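Local coordinates for protein oligoribonuclease (Colwellia psychrerythraea, PDB 6A4D) that probably degrades very short RNA oligonucleotides as an exonuclease with an RNase H-like fold, and here binds a nitrophenyl ester of thymidine monophosphate, at residues R146-P149 with E150-E153. The protein carries 1 engineered substitution. Sequence-based numbering, arbitrary orientation.
Sequences RWKP and EVLE
The carbonyl oxygen of Pro149 accepts the amide of Leu152 (N to O 2.9 Å), and the donor stands above the carbonyl plane, 44° out of it. One residue earlier the same i to i+3 step recurs: Val151 N reaches Lys148 O at 3.0 Å with an N-H...O angle of 154°. A third bond, from Glu153 N to Glu150 O at 3.2 Å, continues the series, so residues 148–153 wind as successive tight turns, with helical backbone angles from 149 to 153, just after Lys148 breaks from helix 137-147. Proline suits the start of this helical run: its ring holds phi close to the helical value, and its lack of an N-H is readily tolerated at the start of a turn, where the bonds of the series are donated by later residues.

Val151 and Lys148 also meet through their side chains. The CG2 methyl of Val151 lies against the aliphatic shaft of Lys148, 3.8 Å from CD, the two crossing at a slant. With CG anti to the backbone N (chi1 -161°) and every later torsion extended, the lysine can offer methylenes to valine while carrying its ammonium onward to Leu180 O and to Lys183 O of the second subunit. Valine's compact branched side chain suits a buried place, where it also packs on Tyr177 and Leu180 of helix 163-180. Leu152 CB lies 3.2 Å from Pro149 O, a closeness that comes with the turn, and the side chain runs on to touch Lys141 and Ala144 of helix 137-147. Glu150 and Glu153 are exposed, where charged carboxylates can be solvated.

Backbone bonds thus set the turn, while apolar contacts seat it between two helices and the lysine ammonium, bonded to carbonyl oxygens of both subunits, ties it to the dimer partner.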
loop_
_atom_site.group_PDB
_atom_site.type_symbol
_atom_site.label_atom_id
_atom_site.label_comp_id
_atom_site.label_asym_id
_atom_site.label_seq_id
_atom_site.Cartn_x
_atom_site.Cartn_y
_atom_site.Cartn_z
ATOM N N ARG A 146 -11.987 11.885 -7.527
ATOM C CA ARG A 146 -13.394 11.566 -7.549
ATOM C C ARG A 146 -14.237 12.495 -6.752
ATOM O O ARG A 146 -15.369 12.680 -7.080
ATOM C CB ARG A 146 -13.618 10.160 -6.982
ATOM C CG ARG A 146 -12.955 9.116 -7.863
ATOM C CD ARG A 146 -13.171 7.711 -7.298
ATOM N NE ARG A 146 -12.626 6.697 -8.221
ATOM C CZ ARG A 146 -11.345 6.558 -8.544
ATOM N NH1 ARG A 146 -10.400 7.350 -8.055
ATOM N NH2 ARG A 146 -10.992 5.593 -9.387
ATOM N N TRP A 147 -13.717 13.063 -5.682
ATOM C CA TRP A 147 -14.544 13.837 -4.810
ATOM C C TRP A 147 -14.243 15.318 -4.965
ATOM O O TRP A 147 -15.093 16.122 -4.650
ATOM C CB TRP A 147 -14.334 13.454 -3.321
ATOM C CG TRP A 147 -14.745 12.084 -2.925
ATOM C CD1 TRP A 147 -15.423 11.193 -3.676
ATOM C CD2 TRP A 147 -14.500 11.433 -1.649
ATOM N NE1 TRP A 147 -15.594 10.019 -2.971
ATOM C CE2 TRP A 147 -15.041 10.150 -1.728
ATOM C CE3 TRP A 147 -13.810 11.790 -0.505
ATOM C CZ2 TRP A 147 -14.986 9.259 -0.682
ATOM C CZ3 TRP A 147 -13.772 10.917 0.562
ATOM C CH2 TRP A 147 -14.324 9.653 0.464
ATOM N N LYS A 148 -13.057 15.740 -5.362
ATOM C CA LYS A 148 -12.830 17.192 -5.420
ATOM C C LYS A 148 -11.671 17.484 -6.333
ATOM O O LYS A 148 -10.641 18.052 -5.941
ATOM C CB LYS A 148 -12.607 17.718 -3.982
ATOM C CG LYS A 148 -12.821 19.187 -3.838
ATOM C CD LYS A 148 -12.554 19.658 -2.431
ATOM C CE LYS A 148 -12.781 21.174 -2.338
ATOM N NZ LYS A 148 -12.569 21.604 -0.932
ATOM N N PRO A 149 -11.869 17.175 -7.622
ATOM C CA PRO A 149 -10.785 17.176 -8.541
ATOM C C PRO A 149 -10.053 18.482 -8.664
ATOM O O PRO A 149 -8.842 18.493 -8.934
ATOM C CB PRO A 149 -11.435 16.738 -9.874
ATOM C CG PRO A 149 -12.882 16.883 -9.691
ATOM C CD PRO A 149 -13.107 16.666 -8.237
ATOM N N GLU A 150 -10.729 19.559 -8.376
ATOM C CA GLU A 150 -10.074 20.848 -8.450
ATOM C C GLU A 150 -8.903 21.098 -7.529
ATOM O O GLU A 150 -8.043 21.921 -7.843
ATOM C CB GLU A 150 -11.073 21.966 -8.255
ATOM C CG GLU A 150 -10.646 23.139 -9.127
ATOM C CD GLU A 150 -11.800 24.022 -9.587
ATOM O OE1 GLU A 150 -11.488 25.188 -9.959
ATOM O OE2 GLU A 150 -12.965 23.551 -9.550
ATOM N N VAL A 151 -8.856 20.392 -6.397
ATOM C CA VAL A 151 -7.688 20.445 -5.547
ATOM C C VAL A 151 -6.422 20.072 -6.337
ATOM O O VAL A 151 -5.370 20.557 -6.021
ATOM C CB VAL A 151 -7.863 19.495 -4.340
ATOM C CG1 VAL A 151 -6.565 19.257 -3.604
ATOM C CG2 VAL A 151 -8.915 20.038 -3.385
ATOM N N LEU A 152 -6.520 19.215 -7.347
ATOM C CA LEU A 152 -5.337 18.723 -8.030
ATOM C C LEU A 152 -4.572 19.805 -8.792
ATOM O O LEU A 152 -3.377 19.618 -9.111
ATOM C CB LEU A 152 -5.751 17.591 -8.974
ATOM C CG LEU A 152 -6.367 16.334 -8.339
ATOM C CD1 LEU A 152 -6.684 15.317 -9.399
ATOM C CD2 LEU A 152 -5.382 15.690 -7.378
ATOM N N GLU A 153 -5.236 20.934 -9.068
ATOM C CA GLU A 153 -4.568 22.068 -9.715
ATOM C C GLU A 153 -3.516 22.660 -8.851
ATOM O O GLU A 153 -2.556 23.249 -9.349
ATOM C CB GLU A 153 -5.522 23.234 -9.997
ATOM C CG GLU A 153 -6.510 23.018 -11.093
ATOM C CD GLU A 153 -7.136 24.334 -11.552
ATOM O OE1 GLU A 153 -6.416 25.282 -11.965
ATOM O OE2 GLU A 153 -8.378 24.407 -11.526
#